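Side-chain contacts in centrosomal protein of 104 kDa (Homo sapiens, PDB 5LPH), which is required for ciliogenesis and for structural integrity at the ciliary tip, and is represented here by its tubulin-binding TOG domain: residues G80-K83 and E84-K87; I104-S107 and V108-S112; R233-E236 and V237-T240. All blocks are in the same frame, centred on the assembly; numbering follows the deposited sequence.

Contact 1: G80-K83 and E84-K87; sequences GTPK and EDLK
Helix 83-100 begins behind a proline N-cap, Pro-82, and Thr-81 just before it meets Leu-86 in the first turn, at the two positions a hydrophobic staple would use. Thr-81 CB lies 4.0 Å from Leu-86 CD2, while Leu-86 CD1 rests 3.3 Å from the carbonyl oxygen Thr-81 O. Leu-86 reaches back over the cap because its CG stands anti to the carbonyl carbon (chi1 -67°), a setting that turns the branched end toward the helix start. The hydroxyl of Thr-81 serves another purpose, bonding to Pro-78 O in the preceding loop. Pro-82 O takes Leu-86 N at 3.1 Å, with a weak bond from Asp-85 N besides. One residue on, Lys-87 N reaches Lys-83 O at 2.9 Å. Asp-85 OD2 sits beside the proline ring, 3.7 Å from Pro-82 CG. Because proline has no backbone N-H to give that carboxylate, the reciprocal bond of a capping box cannot form. What Asp-85 and Glu-84 can still supply is negative charge in the first turn, which probably complements the positive end of the helix dipole.

Contact 2: I104-S107 and V108-S112; sequences IVTS and VFQAS
Val-105 holds the N-cap of helix 106-126, and its carbonyl oxygen begins the helical ladder: Phe-109 N meets Val-105 O at 3.2 Å in a nearly straight bond (N-H...O 173°), Val-108 N adds a weak one, and the ladder runs on through Gln-110 N to Thr-106 O (2.8 Å) and Ala-111 N to Ser-107 O. Around this backbone the side chains part in different directions. Val-105 CB and Val-108 CG2 approach to 4.3 Å, a loose apolar contact along one flank of the first turn. On another flank Gln-110 extends back across Thr-106, its amide crossing the threonine methyl at a slant. The modelled separation of 2.9 Å between Gln-110 OE1 and Thr-106 CG2 is too short for such a pair, and the exact placing of the amide is therefore doubtful. Phe-109 has its CG anti to the backbone N (chi1 166°), which swings the ring off the turn; near its plane, the ring edge faces Thr-106 O, with CD2 4.1 Å from that oxygen. Further along, the hydroxyl of Ser-112 donates to Phe-109 O (OG to O 2.7 Å), returning a buried polar group to its own helix. The first turn thus lies between two neighbours: Val-105 and Val-108 pack on helix 60-76 at Trp-60, Arg-63 and Leu-67, while Phe-109 rests on Leu-156 and Thr-159 of helix 154-169 and makes a cation-pi contact with Arg-148.

Contact 3: R233-E236 and V237-T240; sequences RVYE and VRET
Arg-238 folds back past Tyr-235 to the carbonyl of Arg-233, bringing its guanidinium to the very start of helix 235-252. The bend lies at chi3 (-62°), which curls the chain toward the preceding loop instead of letting it run outward. There NH1 gives a weak bond to Arg-233 O at 3.0 Å, at the edge of the guanidinium, and is held more firmly by His-232 O; two loop carbonyls are thus served by one nitrogen. Tyr-235 CA packs over one face of the group, 3.6 Å from its plane, while Arg-238 NH2 comes to the edge of the tyrosine ring, 3.7 Å from CD1, the two planes standing 78° apart. Without the guanidinium, as with an alanine here, the carbonyls of His-232 and Arg-233 would probably lose this shared donor, and the loop before the helix is likely to be less firmly tied to the first turn. Across the ring from CD1, Tyr-235 CE2 lies 3.3 Å from Glu-239 OE1, which comes in obliquely. Among backbone acceptors, Val-234 O receives Arg-238 N and, weakly, Val-237 N, and Tyr-235 O receives Glu-239 N. Glu-236 O is doubly served, since Thr-240 N and the hydroxyl Thr-240 OG1, the latter at 2.7 Å, reach it from opposite faces of its plane. Arg-233 sends its own guanidinium away to Ser-191 O. Val-237 meets Val-234 (CG2 to CB 4.0 Å) and packs on Ala-196 and Met-197 of helix 193-210. The whole is a helix N-terminus with Val-234 at the N-cap, within HEAT repeat 2 of the TOG domain.

How the contacts relate
All three contacts are local helix starts, met one after another along the chain, none nested in or crossing another. Contact 1 closes the loop that leaves helix 60-76 and leads into helix 83-100. Contact 2, whose centre is 28 Å from that of contact 1, ends the short loop between helices 83-100 and 106-126. Much later, contact 3 ends the loop between helices 219-229 and 235-252. Contacts 1 and 3 lie on opposite sides of the chain's centre, 49 Å apart between centres, so they mark separated parts of the elongated helical array. Contact 2 sets the start of helix 106-126 between helices 60-76 and 154-169, whereas contact 3 borders helix 193-210.

Contact 1: G80-K83 and E84-K87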
ATOM      1  N   GLY A  80     -13.682 -14.663  24.410  1.00 95.91           N
ATOM      2  CA  GLY A  80     -14.267 -13.756  25.399  1.00 95.91           C
ATOM      3  C   GLY A  80     -13.367 -12.684  26.009  1.00 95.19           C
ATOM      4  O   GLY A  80     -13.824 -11.949  26.876  1.00 96.92           O
ATOM      5  N   THR A  81     -12.095 -12.618  25.601  1.00 91.76           N
ATOM      6  CA  THR A  81     -11.139 -11.580  26.050  1.00 88.45           C
ATOM      7  C   THR A  81     -11.702 -10.154  25.901  1.00 87.01           C
ATOM      8  O   THR A  81     -12.271  -9.840  24.858  1.00 85.85           O
ATOM      9  CB  THR A  81      -9.819 -11.656  25.239  1.00 88.58           C
ATOM     10  OG1 THR A  81      -9.379 -13.016  25.157  1.00 87.15           O
ATOM     11  CG2 THR A  81      -8.707 -10.807  25.870  1.00 88.68           C
ATOM     12  N   PRO A  82     -11.536  -9.286  26.930  1.00 86.81           N
ATOM     13  CA  PRO A  82     -12.054  -7.906  26.837  1.00 86.62           C
ATOM     14  C   PRO A  82     -11.622  -7.162  25.569  1.00 86.06           C
ATOM     15  O   PRO A  82     -10.461  -7.262  25.163  1.00 86.45           O
ATOM     16  CB  PRO A  82     -11.468  -7.221  28.077  1.00 86.95           C
ATOM     17  CG  PRO A  82     -11.269  -8.321  29.056  1.00 87.64           C
ATOM     18  CD  PRO A  82     -10.938  -9.550  28.255  1.00 88.02           C
ATOM     19  N   LYS A  83     -12.558  -6.431  24.961  1.00 85.50           N
ATOM     20  CA  LYS A  83     -12.319  -5.739  23.685  1.00 86.48           C
ATOM     21  C   LYS A  83     -11.122  -4.796  23.715  1.00 84.60           C
ATOM     22  O   LYS A  83     -10.357  -4.751  22.752  1.00 85.84           O
ATOM     23  CB  LYS A  83     -13.561  -4.963  23.222  1.00 89.48           C
ATOM     24  CG  LYS A  83     -14.512  -5.783  22.369  1.00 94.30           C
ATOM     25  CD  LYS A  83     -15.647  -4.930  21.821  1.00 96.78           C
ATOM     26  CE  LYS A  83     -16.528  -5.726  20.869  1.00 97.72           C
ATOM     27  NZ  LYS A  83     -17.915  -5.186  20.828  1.00 99.55           N
ATOM     28  N   GLU A  84     -10.958  -4.064  24.814  1.00 81.28           N
ATOM     29  CA  GLU A  84      -9.853  -3.108  24.938  1.00 81.19           C
ATOM     30  C   GLU A  84      -8.476  -3.776  24.958  1.00 76.07           C
ATOM     31  O   GLU A  84      -7.522  -3.217  24.416  1.00 73.43           O
ATOM     32  CB  GLU A  84     -10.033  -2.201  26.163  1.00 83.79           C
ATOM     33  CG  GLU A  84     -11.114  -1.143  25.982  1.00 87.23           C
ATOM     34  CD  GLU A  84     -10.772  -0.114  24.910  1.00 89.06           C
ATOM     35  OE1 GLU A  84      -9.708   0.535  25.017  1.00 88.81           O
ATOM     36  OE2 GLU A  84     -11.569   0.044  23.956  1.00 91.02           O
ATOM     37  N   ASP A  85      -8.379  -4.965  25.555  1.00 70.20           N
ATOM     38  CA  ASP A  85      -7.137  -5.751  25.515  1.00 69.54           C
ATOM     39  C   ASP A  85      -6.857  -6.255  24.090  1.00 65.18           C
ATOM     40  O   ASP A  85      -5.716  -6.200  23.620  1.00 63.21           O
ATOM     41  CB  ASP A  85      -7.194  -6.937  26.495  1.00 70.74           C
ATOM     42  CG  ASP A  85      -7.325  -6.502  27.960  1.00 73.41           C
ATOM     43  OD1 ASP A  85      -7.026  -5.327  28.291  1.00 74.24           O
ATOM     44  OD2 ASP A  85      -7.725  -7.350  28.790  1.00 74.11           O
ATOM     45  N   LEU A  86      -7.900  -6.731  23.410  1.00 61.85           N
ATOM     46  CA  LEU A  86      -7.780  -7.174  22.019  1.00 59.90           C
ATOM     47  C   LEU A  86      -7.350  -6.047  21.084  1.00 60.18           C
ATOM     48  O   LEU A  86      -6.521  -6.270  20.201  1.00 60.13           O
ATOM     49  CB  LEU A  86      -9.087  -7.796  21.517  1.00 59.96           C
ATOM     50  CG  LEU A  86      -9.482  -9.112  22.186  1.00 60.72           C
ATOM     51  CD1 LEU A  86     -10.945  -9.431  21.912  1.00 61.26           C
ATOM     52  CD2 LEU A  86      -8.586 -10.252  21.726  1.00 61.32           C
ATOM     53  N   LYS A  87      -7.899  -4.847  21.289  1.00 59.10           N
ATOM     54  CA  LYS A  87      -7.520  -3.675  20.492  1.00 59.19           C
ATOM     55  C   LYS A  87      -6.102  -3.190  20.793  1.00 57.47           C
ATOM     56  O   LYS A  87      -5.358  -2.878  19.871  1.00 58.51           O
ATOM     57  CB  LYS A  87      -8.511  -2.525  20.682  1.00 61.59           C
ATOM     58  CG  LYS A  87      -9.864  -2.752  20.030  1.00 64.11           C
ATOM     59  CD  LYS A  87     -10.830  -1.630  20.378  1.00 66.26           C
ATOM     60  CE  LYS A  87     -12.240  -1.948  19.906  1.00 69.87           C
ATOM     61  NZ  LYS A  87     -13.188  -0.826  20.160  1.00 71.31           N
TER

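Contact 2: I104-S107 and V108-S112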
ATOM      1  N   ILE A 104      15.719  -5.029   6.467  1.00 37.20           N
ATOM      2  CA  ILE A 104      16.801  -5.263   5.495  1.00 36.09           C
ATOM      3  C   ILE A 104      17.002  -6.745   5.120  1.00 34.52           C
ATOM      4  O   ILE A 104      17.831  -7.049   4.263  1.00 34.55           O
ATOM      5  CB  ILE A 104      18.142  -4.635   5.974  1.00 36.79           C
ATOM      6  CG1 ILE A 104      18.649  -5.277   7.283  1.00 37.47           C
ATOM      7  CG2 ILE A 104      17.974  -3.131   6.161  1.00 37.10           C
ATOM      8  CD1 ILE A 104      20.015  -4.787   7.730  1.00 37.86           C
ATOM      9  N   VAL A 105      16.264  -7.652   5.768  1.00 33.65           N
ATOM     10  CA  VAL A 105      16.322  -9.086   5.494  1.00 34.32           C
ATOM     11  C   VAL A 105      14.946  -9.566   5.039  1.00 36.32           C
ATOM     12  O   VAL A 105      13.932  -9.302   5.694  1.00 38.39           O
ATOM     13  CB  VAL A 105      16.792  -9.882   6.740  1.00 33.33           C
ATOM     14  CG1 VAL A 105      16.739 -11.388   6.497  1.00 32.44           C
ATOM     15  CG2 VAL A 105      18.205  -9.454   7.129  1.00 33.31           C
ATOM     16  N   THR A 106      14.939 -10.295   3.928  1.00 37.61           N
ATOM     17  CA  THR A 106      13.723 -10.714   3.242  1.00 38.27           C
ATOM     18  C   THR A 106      12.792 -11.543   4.120  1.00 39.05           C
ATOM     19  O   THR A 106      11.591 -11.297   4.126  1.00 40.14           O
ATOM     20  CB  THR A 106      14.076 -11.466   1.934  1.00 39.87           C
ATOM     21  OG1 THR A 106      14.563 -10.518   0.976  1.00 40.54           O
ATOM     22  CG2 THR A 106      12.874 -12.179   1.330  1.00 40.25           C
ATOM     23  N   SER A 107      13.340 -12.522   4.843  1.00 40.84           N
ATOM     24  CA  SER A 107      12.541 -13.399   5.725  1.00 40.82           C
ATOM     25  C   SER A 107      11.748 -12.659   6.795  1.00 39.01           C
ATOM     26  O   SER A 107      10.656 -13.089   7.153  1.00 37.55           O
ATOM     27  CB  SER A 107      13.434 -14.420   6.426  1.00 42.99           C
ATOM     28  OG  SER A 107      13.894 -15.374   5.503  1.00 46.86           O
ATOM     29  N   VAL A 108      12.313 -11.568   7.306  1.00 38.36           N
ATOM     30  CA  VAL A 108      11.650 -10.744   8.316  1.00 40.27           C
ATOM     31  C   VAL A 108      10.521  -9.950   7.652  1.00 40.86           C
ATOM     32  O   VAL A 108       9.423  -9.880   8.196  1.00 39.64           O
ATOM     33  CB  VAL A 108      12.637  -9.776   9.012  1.00 40.38           C
ATOM     34  CG1 VAL A 108      11.913  -8.904  10.034  1.00 40.28           C
ATOM     35  CG2 VAL A 108      13.772 -10.552   9.677  1.00 41.50           C
ATOM     36  N   PHE A 109      10.814  -9.351   6.493  1.00 41.17           N
ATOM     37  CA  PHE A 109       9.821  -8.651   5.660  1.00 42.08           C
ATOM     38  C   PHE A 109       8.624  -9.551   5.343  1.00 43.82           C
ATOM     39  O   PHE A 109       7.479  -9.141   5.526  1.00 43.79           O
ATOM     40  CB  PHE A 109      10.486  -8.128   4.367  1.00 43.41           C
ATOM     41  CG  PHE A 109       9.522  -7.685   3.292  1.00 44.60           C
ATOM     42  CD1 PHE A 109       8.822  -6.487   3.410  1.00 45.02           C
ATOM     43  CD2 PHE A 109       9.346  -8.446   2.141  1.00 45.96           C
ATOM     44  CE1 PHE A 109       7.950  -6.071   2.414  1.00 45.36           C
ATOM     45  CE2 PHE A 109       8.476  -8.032   1.137  1.00 45.85           C
ATOM     46  CZ  PHE A 109       7.776  -6.843   1.277  1.00 45.78           C
ATOM     47  N   GLN A 110       8.905 -10.782   4.919  1.00 45.29           N
ATOM     48  CA  GLN A 110       7.860 -11.766   4.596  1.00 47.28           C
ATOM     49  C   GLN A 110       7.023 -12.209   5.802  1.00 45.81           C
ATOM     50  O   GLN A 110       5.803 -12.372   5.690  1.00 45.40           O
ATOM     51  CB  GLN A 110       8.471 -12.991   3.903  1.00 50.31           C
ATOM     52  CG  GLN A 110       8.604 -12.820   2.391  1.00 54.69           C
ATOM     53  CD  GLN A 110       9.666 -13.701   1.748  1.00 58.74           C
ATOM     54  OE1 GLN A 110      10.272 -13.333   0.730  1.00 60.54           O
ATOM     55  NE2 GLN A 110       9.905 -14.863   2.338  1.00 60.22           N
ATOM     56  N   ALA A 111       7.678 -12.402   6.946  1.00 44.22           N
ATOM     57  CA  ALA A 111       6.980 -12.743   8.190  1.00 42.82           C
ATOM     58  C   ALA A 111       6.042 -11.624   8.645  1.00 40.57           C
ATOM     59  O   ALA A 111       4.986 -11.904   9.198  1.00 40.12           O
ATOM     60  CB  ALA A 111       7.974 -13.084   9.297  1.00 42.73           C
ATOM     61  N   SER A 112       6.424 -10.367   8.412  1.00 40.26           N
ATOM     62  CA  SER A 112       5.565  -9.226   8.750  1.00 41.74           C
ATOM     63  C   SER A 112       4.283  -9.195   7.900  1.00 42.43           C
ATOM     64  O   SER A 112       3.222  -8.839   8.409  1.00 42.09           O
ATOM     65  CB  SER A 112       6.318  -7.898   8.627  1.00 42.26           C
ATOM     66  OG  SER A 112       6.393  -7.452   7.281  1.00 44.01           O
TER

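Contact 3: R233-E236 and V237-T240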
ATOM      1  N   ARG A 233       9.434  13.768 -15.327  1.00 80.19           N
ATOM      2  CA  ARG A 233      10.716  13.825 -16.056  1.00 82.64           C
ATOM      3  C   ARG A 233      11.081  12.539 -16.820  1.00 82.11           C
ATOM      4  O   ARG A 233      11.777  12.589 -17.834  1.00 83.03           O
ATOM      5  CB  ARG A 233      11.861  14.198 -15.102  1.00 84.48           C
ATOM      6  CG  ARG A 233      12.307  13.090 -14.159  1.00 87.99           C
ATOM      7  CD  ARG A 233      13.262  13.602 -13.097  1.00 91.69           C
ATOM      8  NE  ARG A 233      13.777  12.499 -12.280  1.00 96.12           N
ATOM      9  CZ  ARG A 233      13.106  11.870 -11.310  1.00100.49           C
ATOM     10  NH1 ARG A 233      11.858  12.219 -10.984  1.00102.52           N
ATOM     11  NH2 ARG A 233      13.690  10.871 -10.652  1.00 99.63           N
ATOM     12  N   VAL A 234      10.599  11.403 -16.326  1.00 82.08           N
ATOM     13  CA  VAL A 234      10.922  10.083 -16.872  1.00 82.48           C
ATOM     14  C   VAL A 234       9.980   9.778 -18.026  1.00 79.13           C
ATOM     15  O   VAL A 234       8.764   9.822 -17.851  1.00 77.15           O
ATOM     16  CB  VAL A 234      10.793   8.980 -15.790  1.00 85.17           C
ATOM     17  CG1 VAL A 234      11.164   7.603 -16.343  1.00 83.61           C
ATOM     18  CG2 VAL A 234      11.664   9.323 -14.587  1.00 85.06           C
ATOM     19  N   TYR A 235      10.552   9.454 -19.187  1.00 78.89           N
ATOM     20  CA  TYR A 235       9.783   9.175 -20.409  1.00 80.02           C
ATOM     21  C   TYR A 235       8.762   8.052 -20.220  1.00 74.86           C
ATOM     22  O   TYR A 235       7.598   8.182 -20.609  1.00 73.40           O
ATOM     23  CB  TYR A 235      10.724   8.824 -21.572  1.00 84.24           C
ATOM     24  CG  TYR A 235      10.003   8.428 -22.851  1.00 89.74           C
ATOM     25  CD1 TYR A 235       9.471   9.396 -23.705  1.00 91.49           C
ATOM     26  CD2 TYR A 235       9.838   7.083 -23.198  1.00 91.42           C
ATOM     27  CE1 TYR A 235       8.802   9.040 -24.868  1.00 92.53           C
ATOM     28  CE2 TYR A 235       9.167   6.716 -24.359  1.00 93.96           C
ATOM     29  CZ  TYR A 235       8.652   7.698 -25.191  1.00 94.23           C
ATOM     30  OH  TYR A 235       7.987   7.340 -26.340  1.00 95.55           O
ATOM     31  N   GLU A 236       9.213   6.955 -19.624  1.00 72.69           N
ATOM     32  CA  GLU A 236       8.367   5.781 -19.399  1.00 72.64           C
ATOM     33  C   GLU A 236       7.149   6.066 -18.481  1.00 69.95           C
ATOM     34  O   GLU A 236       6.078   5.473 -18.664  1.00 68.41           O
ATOM     35  CB  GLU A 236       9.229   4.623 -18.884  1.00 73.63           C
ATOM     36  CG  GLU A 236       8.633   3.235 -19.022  1.00 75.52           C
ATOM     37  CD  GLU A 236       9.575   2.157 -18.514  1.00 75.92           C
ATOM     38  OE1 GLU A 236       9.427   0.994 -18.918  1.00 76.79           O
ATOM     39  OE2 GLU A 236      10.479   2.467 -17.719  1.00 75.89           O
ATOM     40  N   VAL A 237       7.305   6.977 -17.516  1.00 67.33           N
ATOM     41  CA  VAL A 237       6.175   7.431 -16.680  1.00 65.29           C
ATOM     42  C   VAL A 237       5.135   8.173 -17.526  1.00 63.38           C
ATOM     43  O   VAL A 237       3.941   7.881 -17.455  1.00 60.51           O
ATOM     44  CB  VAL A 237       6.642   8.312 -15.487  1.00 64.49           C
ATOM     45  CG1 VAL A 237       5.466   9.039 -14.825  1.00 64.70           C
ATOM     46  CG2 VAL A 237       7.391   7.465 -14.469  1.00 63.92           C
ATOM     47  N   ARG A 238       5.596   9.137 -18.316  1.00 63.85           N
ATOM     48  CA  ARG A 238       4.715   9.894 -19.213  1.00 64.55           C
ATOM     49  C   ARG A 238       4.007   8.967 -20.197  1.00 64.44           C
ATOM     50  O   ARG A 238       2.804   9.102 -20.421  1.00 65.71           O
ATOM     51  CB  ARG A 238       5.505  10.947 -19.988  1.00 66.13           C
ATOM     52  CG  ARG A 238       6.127  12.038 -19.127  1.00 69.20           C
ATOM     53  CD  ARG A 238       6.523  13.236 -19.974  1.00 71.68           C
ATOM     54  NE  ARG A 238       7.526  12.921 -20.991  1.00 73.62           N
ATOM     55  CZ  ARG A 238       8.845  12.862 -20.792  1.00 75.25           C
ATOM     56  NH1 ARG A 238       9.381  13.076 -19.592  1.00 75.45           N
ATOM     57  NH2 ARG A 238       9.647  12.571 -21.813  1.00 77.59           N
ATOM     58  N   GLU A 239       4.752   8.015 -20.757  1.00 65.12           N
ATOM     59  CA  GLU A 239       4.199   7.050 -21.709  1.00 67.10           C
ATOM     60  C   GLU A 239       3.086   6.178 -21.098  1.00 63.06           C
ATOM     61  O   GLU A 239       2.109   5.868 -21.774  1.00 61.11           O
ATOM     62  CB  GLU A 239       5.312   6.170 -22.297  1.00 73.29           C
ATOM     63  CG  GLU A 239       4.888   5.332 -23.502  1.00 80.27           C
ATOM     64  CD  GLU A 239       5.991   4.415 -24.021  1.00 86.92           C
ATOM     65  OE1 GLU A 239       7.084   4.352 -23.417  1.00 91.06           O
ATOM     66  OE2 GLU A 239       5.759   3.741 -25.047  1.00 91.09           O
ATOM     67  N   THR A 240       3.234   5.783 -19.835  1.00 60.33           N
ATOM     68  CA  THR A 240       2.206   4.977 -19.150  1.00 61.35           C
ATOM     69  C   THR A 240       0.953   5.812 -18.840  1.00 62.60           C
ATOM     70  O   THR A 240      -0.168   5.300 -18.876  1.00 63.28           O
ATOM     71  CB  THR A 240       2.728   4.333 -17.841  1.00 61.54           C
ATOM     72  OG1 THR A 240       4.042   3.795 -18.036  1.00 58.79           O
ATOM     73  CG2 THR A 240       1.784   3.215 -17.361  1.00 60.52           C
TER